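Local coordinates for Anapc5 protein (Xenopus laevis, PDB 5BPZ) that is a subunit of the anaphase-promoting complex (APC/C), a ubiquitin ligase that drives the cell cycle, represented here by its helical N-terminal domain, at residues A[49-52]-A[53-56]; A[94-97]-A[98-102]; A[136-139]-A[140-144]. All coordinates share one frame; numbering follows the deposited sequence.

How the contacts relate
The three contacts follow one another along the chain; none encloses or crosses another. Each is local, within one continuous run of residues, and closes no more than helical turns or a cap. Contact 1 (49-56) comes first and joins the loop after helix 32-46 to the first turn of helix 52-67. Contact 2 (94-102) ends helix 85-99 and leads into helix 103-114. Contact 3 (136-144) ends helix 129-142 before helix 146-164. Contacts 2 and 3 both touch helices 32-46, 103-114 and 146-164. Their nearest atoms are about 8 Å apart. Contact 1 lies at the surface, its centre 27 Å from that of contact 2 and 29 Å from that of contact 3.

Contact 1 (A[49-52]-A[53-56]); sequences KISL and VEKR
Val53, in the first turn of helix 52-67, packs its CB 4.0 Å from Ser51 OG. Glu54 carries most of the contact. Glu54 N donates to Ser51 OG at 3.2 Å, and the bond is fairly straight. The Glu54 carboxylate reaches back in return. Glu54 OE1 accepts from Ser51 N at 2.9 Å, with an N-H...O angle of 175°. The N-H comes to the anti side of OE1, tilted out of the carboxylate plane. Ser51 OG also lies 3.0 Å from Glu54 OE1. Ser51 OG sits between its own backbone N and carbonyl carbon (chi1 67°), which turns it to the first turn of the helix. The carboxylate also touches Ile50, whose CB is 3.7 Å from Glu54 OE1.

Lys55 N then donates to Ser51 O, the first helical bond across this junction. The lysine chain runs out extended and crosses Ile50 at an angle, with Ile50 CD1 3.6 Å from Lys55 CG. Its NZ goes on to the carbonyl O of Ser45, at the end of helix 32-46, and more weakly to that of Asn47. Thus the lysine ties the new helix back to the preceding one.

Arg56 N continues the helix by bonding to Leu52 O. Its chain bends at chi3 (-65°), and Leu52 CD2 lies 3.7 Å from Arg56 NH1, oblique to the guanidinium. Ser51 as N-cap and Glu54 three residues on, each bonded to the other's backbone N, form a capping box, a classic way to start a helix.

Contact 2 (A[94-97]-A[98-102]); sequences RIKL and MAEGE
This is the C-terminal turn of helix 85-99, where Lys96 and Glu100 form an i to i+4 salt bridge as the helix gives way to the turn before helix 103-114. The backbone still holds helical bonds here. Met98 N donates to Arg94 O at 3.1 Å, and Ala99 N to Ile95 O at 2.8 Å. Glu100 N makes the last of these bonds, to Lys96 O at 2.8 Å. Gly101 N falls back weakly on Met98 O.

One face of the turn is packed into the domain. Met98 meets Ile35, Met106, Phe109 and Leu156 from three other helices. The end of the helix is also held from outside: Tyr153 OH bonds to Met98 O, and Gln157 NE2 to Ala99 O. Arg94 reaches Glu43 of helix 32-46 in a salt bridge.

Lys96 and Glu100 cross at an angle on a more open face. Lys96 CG is anti to the backbone N (chi1 -179°), and the chain then bends at chi3 and chi4, which brings NZ round to the carboxylate. Glu100 keeps an extended chain, with its CG 3.4 Å from Lys96 O. Glu164 OE2 is a second, long and weak ion partner of Lys96 NZ and lies close to Glu100 OE2, so the lysine probably eases the repulsion between the two acids. With an alanine here instead of the lysine, Glu100 would lose its salt-bridge mate, and its carboxylate would probably be left close to that of Glu164 without this nearby positive charge. The hydrogen bond of the pair is weak, with Lys96 NZ 3.5 Å from Glu100 OE2.

Contact 3 (A[136-139]-A[140-144]); sequences HMIL and AYNKL
The last turn of helix 129-142, where residues 136-139 meet Ala140 to Lys143, is a local, partly buried contact. Its inner side faces helices 32-46, 103-114 and 146-164. Ala140 N bonds to His136 O at 3.1 Å. Tyr141 N meets Met137 O at 2.9 Å. Asn142 N closes the next turn on Ile138 O.

With chi1 at 177°, the Tyr141 ring points away from its own backbone N and off the helix, where it stacks with Phe110. Ile138 touches Phe110 as well, so neighbouring turns share one partner on helix 103-114. Met137 packs instead on Lys34 and Leu38 of helix 32-46.

Asn142 lies alongside Ile138, pointing the same way. Asn142 ND2 is 3.4 Å from Ile138 CG2. ND2 also comes near Ile138 O, but the angle there is too poor for a hydrogen bond.

Lys143 is where the helix stops. It is the centre of an inverse gamma turn, in which Leu144 N bonds to Asn142 O at 2.9 Å. The Lys143 side chain bends at chi2, chi3 and chi4 and curls back beside Leu139. Lys143 NZ comes within 3.7 Å of Leu139 CD2 and donates to Leu139 O at 3.0 Å.

Leu139 O therefore takes two bonds from one residue. Lys143 N approaches almost straight on the carbonyl, while NZ arrives at a C=O...N angle of 120°. A positively charged ammonium group at the C-terminal end of a helix should interact favourably with the partial negative charge there, so Lys143 probably helps to steady this last turn.

Contact 1 (A[49-52]-A[53-56])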
loop_
_atom_site.group_PDB
_atom_site.type_symbol
_atom_site.label_atom_id
_atom_site.label_comp_id
_atom_site.label_asym_id
_atom_site.label_seq_id
_atom_site.Cartn_x
_atom_site.Cartn_y
_atom_site.Cartn_z
ATOM N N LYS A 49 -3.526 -18.321 1.317
ATOM C CA LYS A 49 -4.570 -18.950 2.130
ATOM C C LYS A 49 -5.991 -18.787 1.593
ATOM O O LYS A 49 -6.921 -19.357 2.170
ATOM C CB LYS A 49 -4.472 -18.476 3.588
ATOM C CG LYS A 49 -3.152 -18.875 4.252
ATOM C CD LYS A 49 -3.117 -18.470 5.704
ATOM C CE LYS A 49 -1.777 -18.770 6.327
ATOM N NZ LYS A 49 -1.709 -18.299 7.734
ATOM N N ILE A 50 -6.163 -18.070 0.472
ATOM C CA ILE A 50 -7.465 -17.909 -0.181
ATOM C C ILE A 50 -7.348 -18.199 -1.674
ATOM O O ILE A 50 -6.277 -18.031 -2.266
ATOM C CB ILE A 50 -8.183 -16.560 0.124
ATOM C CG1 ILE A 50 -7.477 -15.367 -0.539
ATOM C CG2 ILE A 50 -8.397 -16.336 1.645
ATOM C CD1 ILE A 50 -8.373 -14.186 -0.727
ATOM N N SER A 51 -8.440 -18.666 -2.272
ATOM C CA SER A 51 -8.491 -19.015 -3.687
ATOM C C SER A 51 -8.472 -17.759 -4.569
ATOM O O SER A 51 -8.759 -16.656 -4.085
ATOM C CB SER A 51 -9.764 -19.808 -3.963
ATOM O OG SER A 51 -10.905 -18.992 -3.782
ATOM N N LEU A 52 -8.194 -17.939 -5.868
ATOM C CA LEU A 52 -8.214 -16.844 -6.844
ATOM C C LEU A 52 -9.636 -16.214 -6.946
ATOM O O LEU A 52 -9.768 -14.993 -7.047
ATOM C CB LEU A 52 -7.720 -17.335 -8.213
ATOM C CG LEU A 52 -7.522 -16.274 -9.305
ATOM C CD1 LEU A 52 -6.556 -15.150 -8.852
ATOM C CD2 LEU A 52 -7.064 -16.911 -10.593
ATOM N N VAL A 53 -10.683 -17.046 -6.853
ATOM C CA VAL A 53 -12.065 -16.578 -6.861
ATOM C C VAL A 53 -12.323 -15.623 -5.663
ATOM O O VAL A 53 -12.841 -14.523 -5.860
ATOM C CB VAL A 53 -13.051 -17.780 -6.951
ATOM C CG1 VAL A 53 -14.442 -17.422 -6.447
ATOM C CG2 VAL A 53 -13.119 -18.311 -8.379
ATOM N N GLU A 54 -11.911 -16.031 -4.444
ATOM C CA GLU A 54 -12.046 -15.249 -3.206
ATOM C C GLU A 54 -11.248 -13.945 -3.314
ATOM O O GLU A 54 -11.698 -12.920 -2.820
ATOM C CB GLU A 54 -11.594 -16.060 -1.972
ATOM C CG GLU A 54 -12.478 -17.251 -1.629
ATOM C CD GLU A 54 -11.936 -18.142 -0.522
ATOM O OE1 GLU A 54 -10.950 -18.878 -0.763
ATOM O OE2 GLU A 54 -12.499 -18.098 0.596
ATOM N N LYS A 55 -10.085 -13.984 -3.988
ATOM C CA LYS A 55 -9.223 -12.814 -4.220
ATOM C C LYS A 55 -9.937 -11.800 -5.105
ATOM O O LYS A 55 -9.839 -10.606 -4.850
ATOM C CB LYS A 55 -7.908 -13.229 -4.893
ATOM C CG LYS A 55 -6.867 -13.760 -3.929
ATOM C CD LYS A 55 -5.618 -14.217 -4.657
ATOM C CE LYS A 55 -4.670 -14.855 -3.688
ATOM N NZ LYS A 55 -3.428 -15.332 -4.357
ATOM N N ARG A 56 -10.657 -12.286 -6.140
ATOM C CA ARG A 56 -11.408 -11.447 -7.067
ATOM C C ARG A 56 -12.566 -10.746 -6.351
ATOM O O ARG A 56 -12.794 -9.557 -6.588
ATOM C CB ARG A 56 -11.832 -12.236 -8.319
ATOM C CG ARG A 56 -10.601 -12.680 -9.141
ATOM C CD ARG A 56 -10.851 -12.947 -10.613
ATOM N NE ARG A 56 -11.750 -14.078 -10.809
ATOM C CZ ARG A 56 -11.417 -15.233 -11.374
ATOM N NH1 ARG A 56 -10.190 -15.424 -11.846
ATOM N NH2 ARG A 56 -12.314 -16.199 -11.494
#

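Contact 2 (A[94-97]-A[98-102])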
loop_
_atom_site.group_PDB
_atom_site.type_symbol
_atom_site.label_atom_id
_atom_site.label_comp_id
_atom_site.label_asym_id
_atom_site.label_seq_id
_atom_site.Cartn_x
_atom_site.Cartn_y
_atom_site.Cartn_z
ATOM N N ARG A 94 4.999 -4.979 6.469
ATOM C CA ARG A 94 5.689 -4.573 5.237
ATOM C C ARG A 94 6.002 -3.067 5.272
ATOM O O ARG A 94 7.098 -2.668 4.878
ATOM C CB ARG A 94 4.880 -4.946 3.984
ATOM C CG ARG A 94 5.516 -4.482 2.677
ATOM C CD ARG A 94 6.118 -5.622 1.886
ATOM N NE ARG A 94 5.154 -6.147 0.926
ATOM C CZ ARG A 94 5.325 -6.143 -0.392
ATOM N NH1 ARG A 94 6.451 -5.682 -0.922
ATOM N NH2 ARG A 94 4.384 -6.626 -1.187
ATOM N N ILE A 95 5.036 -2.246 5.731
ATOM C CA ILE A 95 5.205 -0.798 5.870
ATOM C C ILE A 95 6.234 -0.543 6.966
ATOM O O ILE A 95 7.177 0.209 6.734
ATOM C CB ILE A 95 3.847 -0.068 6.089
ATOM C CG1 ILE A 95 2.995 -0.152 4.807
ATOM C CG2 ILE A 95 4.050 1.407 6.519
ATOM C CD1 ILE A 95 1.515 -0.346 5.099
ATOM N N LYS A 96 6.107 -1.252 8.109
ATOM C CA LYS A 96 7.042 -1.216 9.243
ATOM C C LYS A 96 8.502 -1.408 8.781
ATOM O O LYS A 96 9.359 -0.621 9.169
ATOM C CB LYS A 96 6.672 -2.314 10.265
ATOM C CG LYS A 96 7.565 -2.358 11.517
ATOM C CD LYS A 96 7.454 -3.703 12.207
ATOM C CE LYS A 96 7.105 -3.595 13.670
ATOM N NZ LYS A 96 8.231 -3.059 14.476
ATOM N N LEU A 97 8.766 -2.444 7.945
ATOM C CA LEU A 97 10.102 -2.759 7.430
ATOM C C LEU A 97 10.606 -1.714 6.448
ATOM O O LEU A 97 11.800 -1.427 6.430
ATOM C CB LEU A 97 10.151 -4.167 6.809
ATOM C CG LEU A 97 9.953 -5.333 7.783
ATOM C CD1 LEU A 97 9.502 -6.580 7.055
ATOM C CD2 LEU A 97 11.198 -5.593 8.623
ATOM N N MET A 98 9.699 -1.146 5.638
ATOM C CA MET A 98 10.021 -0.083 4.688
ATOM C C MET A 98 10.423 1.186 5.454
ATOM O O MET A 98 11.438 1.797 5.129
ATOM C CB MET A 98 8.816 0.196 3.792
ATOM C CG MET A 98 9.099 -0.013 2.346
ATOM S SD MET A 98 7.580 -0.099 1.395
ATOM C CE MET A 98 7.348 1.554 1.049
ATOM N N ALA A 99 9.640 1.545 6.496
ATOM C CA ALA A 99 9.851 2.706 7.366
ATOM C C ALA A 99 11.096 2.544 8.250
ATOM O O ALA A 99 11.825 3.516 8.455
ATOM C CB ALA A 99 8.615 2.942 8.226
ATOM N N GLU A 100 11.356 1.317 8.743
ATOM C CA GLU A 100 12.526 1.003 9.580
ATOM C C GLU A 100 13.771 0.650 8.748
ATOM O O GLU A 100 14.827 0.353 9.313
ATOM C CB GLU A 100 12.201 -0.084 10.626
ATOM C CG GLU A 100 11.311 0.435 11.747
ATOM C CD GLU A 100 10.829 -0.543 12.803
ATOM O OE1 GLU A 100 11.391 -1.656 12.908
ATOM O OE2 GLU A 100 9.890 -0.179 13.547
ATOM N N GLY A 101 13.642 0.726 7.423
ATOM C CA GLY A 101 14.729 0.463 6.488
ATOM C C GLY A 101 15.424 1.736 6.047
ATOM O O GLY A 101 15.830 2.551 6.884
ATOM N N GLU A 102 15.556 1.916 4.722
ATOM C CA GLU A 102 16.186 3.081 4.082
ATOM C C GLU A 102 15.351 3.509 2.869
ATOM O O GLU A 102 14.417 2.795 2.507
ATOM C CB GLU A 102 17.634 2.759 3.657
ATOM C CG GLU A 102 18.613 2.592 4.805
ATOM C CD GLU A 102 19.184 3.879 5.371
ATOM O OE1 GLU A 102 18.491 4.539 6.180
ATOM O OE2 GLU A 102 20.345 4.207 5.034
#

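Contact 3 (A[136-139]-A[140-144])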
loop_
_atom_site.group_PDB
_atom_site.type_symbol
_atom_site.label_atom_id
_atom_site.label_comp_id
_atom_site.label_asym_id
_atom_site.label_seq_id
_atom_site.Cartn_x
_atom_site.Cartn_y
_atom_site.Cartn_z
ATOM N N HIS A 136 -1.588 4.932 -12.447
ATOM C CA HIS A 136 -1.506 6.316 -11.972
ATOM C C HIS A 136 -0.564 6.506 -10.788
ATOM O O HIS A 136 0.028 7.583 -10.688
ATOM C CB HIS A 136 -2.893 6.909 -11.679
ATOM C CG HIS A 136 -3.737 7.085 -12.908
ATOM N ND1 HIS A 136 -5.022 6.577 -12.981
ATOM C CD2 HIS A 136 -3.441 7.693 -14.082
ATOM C CE1 HIS A 136 -5.470 6.899 -14.184
ATOM N NE2 HIS A 136 -4.552 7.567 -14.885
ATOM N N MET A 137 -0.381 5.479 -9.924
ATOM C CA MET A 137 0.567 5.578 -8.802
ATOM C C MET A 137 2.013 5.456 -9.288
ATOM O O MET A 137 2.846 6.264 -8.879
ATOM C CB MET A 137 0.285 4.557 -7.690
ATOM C CG MET A 137 -0.883 4.936 -6.790
ATOM S SD MET A 137 -0.636 6.499 -5.895
ATOM C CE MET A 137 -1.854 7.555 -6.769
ATOM N N ILE A 138 2.307 4.449 -10.162
ATOM C CA ILE A 138 3.643 4.210 -10.720
ATOM C C ILE A 138 4.060 5.380 -11.627
ATOM O O ILE A 138 5.225 5.775 -11.591
ATOM C CB ILE A 138 3.792 2.802 -11.404
ATOM C CG1 ILE A 138 3.414 1.625 -10.455
ATOM C CG2 ILE A 138 5.192 2.584 -12.027
ATOM C CD1 ILE A 138 4.336 1.356 -9.210
ATOM N N LEU A 139 3.113 5.950 -12.410
ATOM C CA LEU A 139 3.398 7.097 -13.279
ATOM C C LEU A 139 3.710 8.341 -12.450
ATOM O O LEU A 139 4.760 8.946 -12.665
ATOM C CB LEU A 139 2.259 7.397 -14.265
ATOM C CG LEU A 139 2.105 6.491 -15.490
ATOM C CD1 LEU A 139 0.818 6.815 -16.225
ATOM C CD2 LEU A 139 3.285 6.621 -16.450
ATOM N N ALA A 140 2.827 8.704 -11.481
ATOM C CA ALA A 140 3.028 9.869 -10.606
ATOM C C ALA A 140 4.296 9.721 -9.770
ATOM O O ALA A 140 4.965 10.728 -9.515
ATOM C CB ALA A 140 1.820 10.096 -9.714
ATOM N N TYR A 141 4.660 8.466 -9.399
ATOM C CA TYR A 141 5.893 8.163 -8.673
ATOM C C TYR A 141 7.112 8.469 -9.536
ATOM O O TYR A 141 8.021 9.132 -9.050
ATOM C CB TYR A 141 5.949 6.698 -8.182
ATOM C CG TYR A 141 7.252 6.350 -7.481
ATOM C CD1 TYR A 141 7.511 6.796 -6.187
ATOM C CD2 TYR A 141 8.236 5.601 -8.123
ATOM C CE1 TYR A 141 8.718 6.508 -5.550
ATOM C CE2 TYR A 141 9.442 5.298 -7.491
ATOM C CZ TYR A 141 9.675 5.747 -6.201
ATOM O OH TYR A 141 10.856 5.454 -5.564
ATOM N N ASN A 142 7.142 7.962 -10.790
ATOM C CA ASN A 142 8.247 8.138 -11.745
ATOM C C ASN A 142 8.467 9.595 -12.171
ATOM O O ASN A 142 9.608 9.980 -12.427
ATOM C CB ASN A 142 8.076 7.223 -12.971
ATOM C CG ASN A 142 8.204 5.739 -12.696
ATOM O OD1 ASN A 142 9.107 5.269 -11.993
ATOM N ND2 ASN A 142 7.336 4.956 -13.314
ATOM N N LYS A 143 7.390 10.408 -12.240
ATOM C CA LYS A 143 7.481 11.838 -12.570
ATOM C C LYS A 143 7.785 12.562 -11.252
ATOM O O LYS A 143 7.105 13.513 -10.853
ATOM C CB LYS A 143 6.178 12.329 -13.226
ATOM C CG LYS A 143 6.134 12.051 -14.727
ATOM C CD LYS A 143 4.927 11.209 -15.120
ATOM C CE LYS A 143 5.283 10.100 -16.083
ATOM N NZ LYS A 143 5.967 8.965 -15.407
ATOM N N LEU A 144 8.830 12.061 -10.577
ATOM C CA LEU A 144 9.259 12.436 -9.248
ATOM C C LEU A 144 9.806 13.861 -9.112
ATOM O O LEU A 144 9.081 14.834 -9.293
ATOM C CB LEU A 144 10.244 11.400 -8.640
ATOM C CG LEU A 144 11.463 10.883 -9.427
ATOM C CD1 LEU A 144 12.728 11.004 -8.587
ATOM C CD2 LEU A 144 11.306 9.419 -9.739
#